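Local coordinates for regulatory protein SdiA (Escherichia coli, PDB 4LFU) that activates transcription of the ftsQAZ cell-division gene cluster from one of its promoters and switches on ydiV expression in response to a quorum-sensing autoinducer, at residues Tyr39-Leu44 with Ser136-Arg141; Gly118-Leu123 with Leu130-Phe135; Met178-Arg183 with Gln219-Ala224. All coordinates share one frame; numbering follows the deposited sequence.

In the fold
From the N terminus, the first partner of contact 1 (39-44) enters strand 41-47, and its second (136-141) lies about ninety residues later, where strand 130-137 ends. The long loop so closed contains contact 2, the hairpin between 118-123 and 130-135, which therefore nests within contact 1. The two share strand 130-137, which stands between strands 41-47 and 117-124 in the antiparallel sheet of the autoinducer-binding domain; S43 N probably hydrogen-bonds S134 O where they meet. Contact 3 (178-183 with 219-224) follows in series and closes a smaller loop in the LuxR-type DNA-binding domain; its centre is about 43 Å from that of contact 1.

Contact 1: residues Tyr39-Leu44 with Ser136-Arg141; sequences YDYYSL and SRCSAR
D40 and Y41 both direct their backbone N-H at S136 O, a classic beta bulge where two antiparallel strands meet. S136 O lies 2.8 Å from D40 N and is also reached by Y41 N, while S136 N returns a bond to Y41 O. The aspartate then reaches past the bulge: CG of D40 is anti to its carbonyl carbon (chi1 -65°), and from there the carboxylate turns D40 OD2 to C138 N, 2.8 Å away, in a nearly straight bond (172°). A short acid suits this place because its carboxylate satisfies a backbone N-H where regular strand pairing has stopped.

On one flank the guanidinium of R137 lies flat over the Y39 ring, the planes only 8° apart. The overlap is off-centre, with R137 NH2 3.7 Å from Y39 CE1, a cation-pi stack; a bond from NH2 to E38 O helps fix it. Small S136 sits beside Y41 on the same sheet face, S136 OG at the ring edge and 3.4 Å from Y41 CB, its hydroxyl bonded to Y63 OH. C138 SG meets the edge of the Y41 ring at CE2.

Beyond C138 the packing gives way to an exposed loop, where S139 OG accepts from R141 N in an ST turn and the R141 side chain is poorly ordered. Y39 leans on L150 of helix 147-167, Y41 stacks on Y63 and meets W67 of helix 65-73, and Y42 packs against helix 23-36.

Contact 2: residues Gly118-Leu123 with Leu130-Phe135; sequences GVTQYL and LGFLSF
T120 OG1 is held by two groups, the hydroxyl of S134 across the hairpin and the indole N-H of W95. The S134 OG lies 2.8 Å from T120 OG1, and either hydroxyl could be the donor. Both oxygens stand anti to their own carbonyl carbons (chi1 -50° for T120), a placement that brings them together in this non-hydrogen-bonded pair, and the T120 methyl CG2 fits in beside S134 OG at 3.3 Å. Threonine suits a strand through its branched CB while still offering a hydroxyl.

On the same face Y122 lies beside F132, pointing the same way. Their rings are near parallel but slid apart, centroids 5.5 Å from each other, so they barely overlap; the closer touch is Y122 CB to F132 CD1 at 3.5 Å. L130 CD2 comes to the edge of the Y122 ring near CE1, and F88 meets that ring edge-to-face.

V119, Q121, L133 and F135 occupy the other face. V119 CG1 meets F135 CB at 3.9 Å; V119 packs on M154 of helix 147-167, L133 and F135 on helix 23-36. Q121 sends OE1 to H92 ND1, giving a buried amide oxygen a partner. Paired backbone bonds run at V119 with F135, Q121 with L133 and L123 with G131. Glycine suits position 118: G118 CA is 3.0 Å from F135 O, and a CB would point toward that oxygen and clash with it.

The two faces thus differ in chemistry. One is apolar apart from Q121; the other mixes aromatic rings with hydroxyls. A tetraethylene glycol, probably from the crystallisation liquor, lies about 4 Å from the S134 side chain; such molecules often mark pockets, so this face may line the autoinducer site.

Contact 3: residues Met178-Arg183 with Gln219-Ala224; sequences MNFSKR and QKKINA
K221 reaches from the last turn of helix 208-222 past the edge of the F180 ring to the backbone of N179. K221 CB lies 4.1 Å from F180 CE1. CG is set anti to the carbonyl carbon (chi1 -79°), and from there the chain runs extended, sliding past the phenylalanine in the opposite direction. K221 CD arrives at the edge of the ring, 3.6 Å from F180 CD1, and is equally near the carbonyl of N179. CE comes closer to that oxygen, and K221 NZ ends 2.7 Å from N179 O, hydrogen-bonded in the carbonyl plane on a lone pair. The same ammonium forms a salt bridge with E184 OE2. Lysine suits the place: its methylenes line an aromatic edge while the charged tip spans to a carbonyl and a carboxylate, which should together stabilise its positive charge.

The neighbouring I222 supplies the apolar half of the contact. I222 CG2 touches F180 CZ at 4.1 Å, the two side chains crossing at about a right angle, and also lies 4.3 Å from M178 CG. Within 178-183, M178 CB sits over the centre of one face of the F180 ring, 3.8 Å above its plane, and N179 is the centre of an inverse gamma turn.

Both segments adjoin helix ends. S181 is the N-cap of helix 182-192, its OG bonded to E184 N, whereas N223 leaves helix 208-222 through a Schellman motif, with positive phi, a bond from A224 N to Q219 O and a second, weak one from N223 N to K220 O. F180 is buried among L188 of helix 182-192, M218 of helix 208-222 and V230 of helix 227-237, while M178 touches Y233, so the contact joins three helices of the four-helix LuxR-type domain that carries the predicted helix-turn-helix.

Contact 1: residues Tyr39-Leu44 with Ser136-Arg141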
loop_
_atom_site.group_PDB
_atom_site.type_symbol
_atom_site.label_atom_id
_atom_site.label_comp_id
_atom_site.label_asym_id
_atom_site.label_seq_id
_atom_site.Cartn_x
_atom_site.Cartn_y
_atom_site.Cartn_z
ATOM N N TYR A 39 -19.901 17.933 9.716
ATOM C CA TYR A 39 -19.232 18.490 8.550
ATOM C C TYR A 39 -20.264 18.749 7.486
ATOM O O TYR A 39 -21.291 18.088 7.458
ATOM C CB TYR A 39 -18.130 17.553 8.042
ATOM C CG TYR A 39 -16.901 17.613 8.908
ATOM C CD1 TYR A 39 -16.033 18.710 8.860
ATOM C CD2 TYR A 39 -16.608 16.580 9.801
ATOM C CE1 TYR A 39 -14.906 18.764 9.670
ATOM C CE2 TYR A 39 -15.492 16.637 10.621
ATOM C CZ TYR A 39 -14.643 17.714 10.546
ATOM O OH TYR A 39 -13.531 17.732 11.367
ATOM N N ASP A 40 -19.994 19.725 6.627
ATOM C CA ASP A 40 -20.918 20.128 5.573
ATOM C C ASP A 40 -20.649 19.346 4.305
ATOM O O ASP A 40 -21.574 18.933 3.603
ATOM C CB ASP A 40 -20.768 21.627 5.292
ATOM C CG ASP A 40 -21.187 22.472 6.467
ATOM O OD1 ASP A 40 -22.205 22.147 7.110
ATOM O OD2 ASP A 40 -20.499 23.456 6.765
ATOM N N TYR A 41 -19.373 19.136 4.013
ATOM C CA TYR A 41 -19.008 18.520 2.762
ATOM C C TYR A 41 -18.013 17.380 2.927
ATOM O O TYR A 41 -17.291 17.318 3.899
ATOM C CB TYR A 41 -18.430 19.565 1.816
ATOM C CG TYR A 41 -19.328 20.755 1.521
ATOM C CD1 TYR A 41 -20.396 20.646 0.639
ATOM C CD2 TYR A 41 -19.081 21.996 2.099
ATOM C CE1 TYR A 41 -21.212 21.747 0.342
ATOM C CE2 TYR A 41 -19.901 23.104 1.822
ATOM C CZ TYR A 41 -20.944 22.969 0.937
ATOM O OH TYR A 41 -21.727 24.045 0.650
ATOM N N TYR A 42 -17.989 16.492 1.944
ATOM C CA TYR A 42 -16.950 15.477 1.810
ATOM C C TYR A 42 -16.497 15.498 0.356
ATOM O O TYR A 42 -17.206 16.003 -0.524
ATOM C CB TYR A 42 -17.494 14.088 2.159
ATOM C CG TYR A 42 -18.385 13.506 1.069
ATOM C CD1 TYR A 42 -19.743 13.820 1.026
ATOM C CD2 TYR A 42 -17.867 12.650 0.076
ATOM C CE1 TYR A 42 -20.556 13.340 0.039
ATOM C CE2 TYR A 42 -18.689 12.137 -0.927
ATOM C CZ TYR A 42 -20.037 12.493 -0.926
ATOM O OH TYR A 42 -20.911 12.033 -1.892
ATOM N N SER A 43 -15.297 14.983 0.120
ATOM C CA SER A 43 -14.846 14.646 -1.205
ATOM C C SER A 43 -14.022 13.354 -1.122
ATOM O O SER A 43 -13.248 13.165 -0.204
ATOM C CB SER A 43 -14.047 15.794 -1.833
ATOM O OG SER A 43 -12.816 16.006 -1.172
ATOM N N LEU A 44 -14.209 12.462 -2.085
ATOM C CA LEU A 44 -13.428 11.243 -2.136
ATOM C C LEU A 44 -12.645 11.320 -3.444
ATOM O O LEU A 44 -13.260 11.336 -4.511
ATOM C CB LEU A 44 -14.371 10.033 -2.097
ATOM C CG LEU A 44 -14.060 8.773 -1.264
ATOM C CD1 LEU A 44 -14.489 7.476 -2.058
ATOM C CD2 LEU A 44 -12.604 8.646 -0.771
ATOM N N SER A 136 -15.246 18.813 5.188
ATOM C CA SER A 136 -15.067 20.252 5.381
ATOM C C SER A 136 -16.315 20.926 5.924
ATOM O O SER A 136 -17.397 20.403 5.831
ATOM C CB SER A 136 -14.578 20.947 4.104
ATOM O OG SER A 136 -15.542 20.854 3.083
ATOM N N ARG A 137 -16.128 22.106 6.477
ATOM C CA ARG A 137 -17.152 22.803 7.210
ATOM C C ARG A 137 -17.017 24.306 6.958
ATOM O O ARG A 137 -15.891 24.855 6.875
ATOM C CB ARG A 137 -16.966 22.492 8.695
ATOM C CG ARG A 137 -18.122 22.854 9.552
ATOM C CD ARG A 137 -18.084 22.090 10.855
ATOM N NE ARG A 137 -16.823 22.223 11.560
ATOM C CZ ARG A 137 -16.293 21.268 12.322
ATOM N NH1 ARG A 137 -15.132 21.479 12.933
ATOM N NH2 ARG A 137 -16.913 20.096 12.470
ATOM N N CYS A 138 -18.171 24.960 6.855
ATOM C CA CYS A 138 -18.238 26.406 6.668
ATOM C C CYS A 138 -18.176 27.180 7.975
ATOM O O CYS A 138 -18.115 28.405 7.956
ATOM C CB CYS A 138 -19.502 26.789 5.896
ATOM S SG CYS A 138 -19.562 26.076 4.231
ATOM N N SER A 139 -18.186 26.469 9.101
ATOM C CA SER A 139 -18.237 27.092 10.424
ATOM C C SER A 139 -16.906 27.001 11.154
ATOM O O SER A 139 -16.302 25.938 11.259
ATOM C CB SER A 139 -19.361 26.489 11.277
ATOM O OG SER A 139 -19.121 26.714 12.662
ATOM N N ALA A 140 -16.474 28.144 11.665
ATOM C CA ALA A 140 -15.183 28.275 12.323
ATOM C C ALA A 140 -15.300 28.004 13.823
ATOM O O ALA A 140 -14.334 28.193 14.569
ATOM C CB ALA A 140 -14.606 29.677 12.072
ATOM N N ARG A 141 -16.483 27.570 14.256
ATOM C CA ARG A 141 -16.744 27.378 15.673
ATOM C C ARG A 141 -16.235 26.026 16.168
ATOM O O ARG A 141 -16.388 24.985 15.496
ATOM C CB ARG A 141 -18.228 27.564 15.999
ATOM C CG ARG A 141 -18.601 28.984 16.407
ATOM C CD ARG A 141 -20.091 29.058 16.705
ATOM N NE ARG A 141 -20.420 30.084 17.695
ATOM C CZ ARG A 141 -21.639 30.270 18.208
ATOM N NH1 ARG A 141 -22.658 29.504 17.823
ATOM N NH2 ARG A 141 -21.841 31.226 19.109
#

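Contact 2: residues Gly118-Leu123 with Leu130-Phe135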
loop_
_atom_site.group_PDB
_atom_site.type_symbol
_atom_site.label_atom_id
_atom_site.label_comp_id
_atom_site.label_asym_id
_atom_site.label_seq_id
_atom_site.Cartn_x
_atom_site.Cartn_y
_atom_site.Cartn_z
ATOM N N GLY A 118 -11.585 21.828 8.009
ATOM C CA GLY A 118 -11.717 20.488 7.444
ATOM C C GLY A 118 -10.633 19.538 7.897
ATOM O O GLY A 118 -9.763 19.895 8.666
ATOM N N VAL A 119 -10.684 18.324 7.380
ATOM C CA VAL A 119 -9.790 17.267 7.789
ATOM C C VAL A 119 -9.649 16.273 6.619
ATOM O O VAL A 119 -10.591 16.070 5.863
ATOM C CB VAL A 119 -10.345 16.598 9.072
ATOM C CG1 VAL A 119 -11.727 15.993 8.822
ATOM C CG2 VAL A 119 -9.365 15.567 9.640
ATOM N N THR A 120 -8.486 15.673 6.447
ATOM C CA THR A 120 -8.350 14.637 5.414
ATOM C C THR A 120 -7.761 13.343 5.995
ATOM O O THR A 120 -6.864 13.374 6.838
ATOM C CB THR A 120 -7.529 15.145 4.203
ATOM O OG1 THR A 120 -8.066 16.400 3.790
ATOM C CG2 THR A 120 -7.583 14.172 3.011
ATOM N N GLN A 121 -8.306 12.214 5.567
ATOM C CA GLN A 121 -7.716 10.923 5.874
ATOM C C GLN A 121 -7.306 10.250 4.565
ATOM O O GLN A 121 -8.026 10.320 3.595
ATOM C CB GLN A 121 -8.696 10.036 6.629
ATOM C CG GLN A 121 -8.063 8.734 7.102
ATOM C CD GLN A 121 -7.363 8.862 8.432
ATOM O OE1 GLN A 121 -7.636 9.774 9.218
ATOM N NE2 GLN A 121 -6.455 7.935 8.702
ATOM N N TYR A 122 -6.148 9.593 4.545
ATOM C CA TYR A 122 -5.758 8.859 3.346
ATOM C C TYR A 122 -5.295 7.407 3.552
ATOM O O TYR A 122 -4.884 7.009 4.663
ATOM C CB TYR A 122 -4.761 9.658 2.501
ATOM C CG TYR A 122 -3.329 9.233 2.618
ATOM C CD1 TYR A 122 -2.708 8.465 1.616
ATOM C CD2 TYR A 122 -2.579 9.626 3.702
ATOM C CE1 TYR A 122 -1.365 8.061 1.747
ATOM C CE2 TYR A 122 -1.274 9.244 3.844
ATOM C CZ TYR A 122 -0.666 8.472 2.874
ATOM O OH TYR A 122 0.659 8.158 3.071
ATOM N N LEU A 123 -5.399 6.637 2.461
ATOM C CA LEU A 123 -4.979 5.253 2.395
ATOM C C LEU A 123 -4.463 4.888 1.005
ATOM O O LEU A 123 -5.074 5.245 -0.027
ATOM C CB LEU A 123 -6.161 4.319 2.710
ATOM C CG LEU A 123 -5.776 2.835 2.818
ATOM C CD1 LEU A 123 -4.860 2.624 4.012
ATOM C CD2 LEU A 123 -6.985 1.918 2.900
ATOM N N LEU A 130 -4.054 5.981 -4.550
ATOM C CA LEU A 130 -4.077 6.673 -3.267
ATOM C C LEU A 130 -5.440 7.303 -3.108
ATOM O O LEU A 130 -5.860 8.124 -3.941
ATOM C CB LEU A 130 -2.969 7.743 -3.193
ATOM C CG LEU A 130 -1.488 7.339 -3.212
ATOM C CD1 LEU A 130 -0.657 8.601 -3.167
ATOM C CD2 LEU A 130 -1.121 6.464 -2.012
ATOM N N GLY A 131 -6.136 6.905 -2.049
ATOM C CA GLY A 131 -7.456 7.424 -1.773
ATOM C C GLY A 131 -7.387 8.441 -0.663
ATOM O O GLY A 131 -6.673 8.251 0.338
ATOM N N PHE A 132 -8.107 9.542 -0.861
ATOM C CA PHE A 132 -8.173 10.646 0.104
ATOM C C PHE A 132 -9.635 10.938 0.446
ATOM O O PHE A 132 -10.445 11.213 -0.436
ATOM C CB PHE A 132 -7.541 11.907 -0.491
ATOM C CG PHE A 132 -6.069 11.767 -0.813
ATOM C CD1 PHE A 132 -5.108 12.190 0.097
ATOM C CD2 PHE A 132 -5.647 11.222 -2.035
ATOM C CE1 PHE A 132 -3.764 12.039 -0.183
ATOM C CE2 PHE A 132 -4.280 11.102 -2.346
ATOM C CZ PHE A 132 -3.350 11.500 -1.423
ATOM N N LEU A 133 -9.972 10.895 1.727
ATOM C CA LEU A 133 -11.304 11.299 2.161
ATOM C C LEU A 133 -11.216 12.603 2.964
ATOM O O LEU A 133 -10.581 12.645 4.005
ATOM C CB LEU A 133 -11.958 10.193 2.999
ATOM C CG LEU A 133 -13.339 10.527 3.601
ATOM C CD1 LEU A 133 -14.403 10.714 2.525
ATOM C CD2 LEU A 133 -13.721 9.435 4.580
ATOM N N SER A 134 -11.854 13.654 2.468
ATOM C CA SER A 134 -11.859 14.964 3.124
ATOM C C SER A 134 -13.234 15.283 3.632
ATOM O O SER A 134 -14.207 15.000 2.960
ATOM C CB SER A 134 -11.489 16.040 2.136
ATOM O OG SER A 134 -10.107 16.043 1.903
ATOM N N PHE A 135 -13.311 15.843 4.832
ATOM C CA PHE A 135 -14.537 16.486 5.327
ATOM C C PHE A 135 -14.265 17.976 5.494
ATOM O O PHE A 135 -13.177 18.367 5.891
ATOM C CB PHE A 135 -14.961 15.927 6.689
ATOM C CG PHE A 135 -15.429 14.483 6.664
ATOM C CD1 PHE A 135 -16.016 13.929 5.529
ATOM C CD2 PHE A 135 -15.307 13.692 7.802
ATOM C CE1 PHE A 135 -16.448 12.610 5.516
ATOM C CE2 PHE A 135 -15.765 12.373 7.800
ATOM C CZ PHE A 135 -16.331 11.839 6.650
#

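Contact 3: residues Met178-Arg183 with Gln219-Ala224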
loop_
_atom_site.group_PDB
_atom_site.type_symbol
_atom_site.label_atom_id
_atom_site.label_comp_id
_atom_site.label_asym_id
_atom_site.label_seq_id
_atom_site.Cartn_x
_atom_site.Cartn_y
_atom_site.Cartn_z
ATOM N N MET A 178 -5.630 -6.132 -16.516
ATOM C CA MET A 178 -4.595 -6.944 -17.147
ATOM C C MET A 178 -4.886 -8.393 -16.811
ATOM O O MET A 178 -4.326 -8.951 -15.850
ATOM C CB MET A 178 -3.173 -6.556 -16.687
ATOM C CG MET A 178 -2.968 -5.067 -16.423
ATOM S SD MET A 178 -1.248 -4.492 -16.326
ATOM C CE MET A 178 -1.659 -2.836 -15.809
ATOM N N ASN A 179 -5.796 -8.989 -17.583
ATOM C CA ASN A 179 -6.133 -10.394 -17.395
ATOM C C ASN A 179 -5.085 -11.232 -18.100
ATOM O O ASN A 179 -5.213 -11.533 -19.275
ATOM C CB ASN A 179 -7.534 -10.708 -17.936
ATOM C CG ASN A 179 -8.629 -9.961 -17.195
ATOM O OD1 ASN A 179 -8.684 -9.955 -15.949
ATOM N ND2 ASN A 179 -9.514 -9.313 -17.959
ATOM N N PHE A 180 -4.025 -11.563 -17.388
ATOM C CA PHE A 180 -2.902 -12.247 -17.999
ATOM C C PHE A 180 -2.873 -13.662 -17.474
ATOM O O PHE A 180 -3.239 -13.911 -16.332
ATOM C CB PHE A 180 -1.550 -11.555 -17.715
ATOM C CG PHE A 180 -1.379 -10.197 -18.378
ATOM C CD1 PHE A 180 -2.234 -9.759 -19.397
ATOM C CD2 PHE A 180 -0.332 -9.365 -17.992
ATOM C CE1 PHE A 180 -2.066 -8.499 -19.998
ATOM C CE2 PHE A 180 -0.152 -8.110 -18.598
ATOM C CZ PHE A 180 -1.019 -7.688 -19.603
ATOM N N SER A 181 -2.433 -14.575 -18.336
ATOM C CA SER A 181 -2.293 -15.981 -18.003
ATOM C C SER A 181 -1.109 -16.114 -17.093
ATOM O O SER A 181 -0.258 -15.222 -17.041
ATOM C CB SER A 181 -2.035 -16.796 -19.279
ATOM O OG SER A 181 -0.700 -16.589 -19.764
ATOM N N LYS A 182 -1.045 -17.243 -16.393
ATOM C CA LYS A 182 0.096 -17.595 -15.559
ATOM C C LYS A 182 1.416 -17.487 -16.321
ATOM O O LYS A 182 2.389 -16.951 -15.803
ATOM C CB LYS A 182 -0.045 -19.028 -15.036
ATOM C CG LYS A 182 -0.888 -19.192 -13.786
ATOM C CD LYS A 182 -0.578 -20.543 -13.083
ATOM C CE LYS A 182 0.939 -20.716 -12.758
ATOM N NZ LYS A 182 1.503 -19.715 -11.750
ATOM N N ARG A 183 1.449 -18.042 -17.531
ATOM C CA ARG A 183 2.656 -18.038 -18.362
ATOM C C ARG A 183 3.039 -16.631 -18.817
ATOM O O ARG A 183 4.211 -16.289 -18.844
ATOM C CB ARG A 183 2.463 -18.937 -19.586
ATOM C CG ARG A 183 3.638 -18.954 -20.548
ATOM C CD ARG A 183 4.858 -19.490 -19.867
ATOM N NE ARG A 183 5.541 -20.467 -20.700
ATOM C CZ ARG A 183 6.385 -21.386 -20.243
ATOM N NH1 ARG A 183 6.660 -21.458 -18.947
ATOM N NH2 ARG A 183 6.947 -22.237 -21.095
ATOM N N GLN A 219 0.713 -7.212 -25.005
ATOM C CA GLN A 219 0.726 -5.906 -25.660
ATOM C C GLN A 219 -0.609 -5.657 -26.311
ATOM O O GLN A 219 -1.199 -4.600 -26.118
ATOM C CB GLN A 219 1.869 -5.809 -26.688
ATOM C CG GLN A 219 3.170 -5.382 -26.060
ATOM C CD GLN A 219 4.405 -5.781 -26.833
ATOM O OE1 GLN A 219 5.314 -6.418 -26.279
ATOM N NE2 GLN A 219 4.475 -5.392 -28.095
ATOM N N LYS A 220 -1.098 -6.659 -27.047
ATOM C CA LYS A 220 -2.417 -6.605 -27.665
ATOM C C LYS A 220 -3.563 -6.423 -26.662
ATOM O O LYS A 220 -4.400 -5.547 -26.862
ATOM C CB LYS A 220 -2.620 -7.807 -28.626
ATOM C CG LYS A 220 -4.076 -8.147 -29.029
ATOM C CD LYS A 220 -4.163 -9.360 -30.022
ATOM C CE LYS A 220 -3.614 -10.705 -29.447
ATOM N NZ LYS A 220 -4.092 -11.049 -28.046
ATOM N N LYS A 221 -3.586 -7.201 -25.580
ATOM C CA LYS A 221 -4.633 -7.080 -24.538
ATOM C C LYS A 221 -4.850 -5.660 -23.980
ATOM O O LYS A 221 -6.002 -5.243 -23.818
ATOM C CB LYS A 221 -4.354 -8.005 -23.352
ATOM C CG LYS A 221 -4.722 -9.438 -23.558
ATOM C CD LYS A 221 -4.108 -10.306 -22.460
ATOM C CE LYS A 221 -4.563 -11.758 -22.570
ATOM N NZ LYS A 221 -3.947 -12.597 -21.472
ATOM N N ILE A 222 -3.758 -4.953 -23.644
ATOM C CA ILE A 222 -3.833 -3.614 -23.014
ATOM C C ILE A 222 -3.466 -2.455 -23.949
ATOM O O ILE A 222 -3.335 -1.326 -23.508
ATOM C CB ILE A 222 -2.995 -3.513 -21.683
ATOM C CG1 ILE A 222 -1.495 -3.638 -21.934
ATOM C CG2 ILE A 222 -3.454 -4.553 -20.675
ATOM C CD1 ILE A 222 -0.621 -3.037 -20.821
ATOM N N ASN A 223 -3.276 -2.747 -25.230
ATOM C CA ASN A 223 -2.924 -1.746 -26.231
ATOM C C ASN A 223 -1.590 -1.012 -25.938
ATOM O O ASN A 223 -1.469 0.191 -26.154
ATOM C CB ASN A 223 -4.112 -0.781 -26.424
ATOM C CG ASN A 223 -4.081 -0.036 -27.754
ATOM O OD1 ASN A 223 -4.654 1.056 -27.862
ATOM N ND2 ASN A 223 -3.435 -0.620 -28.776
ATOM N N ALA A 224 -0.579 -1.759 -25.478
ATOM C CA ALA A 224 0.746 -1.210 -25.189
ATOM C C ALA A 224 1.645 -1.189 -26.426
ATOM O O ALA A 224 1.529 -2.060 -27.265
ATOM C CB ALA A 224 1.413 -1.999 -24.064
#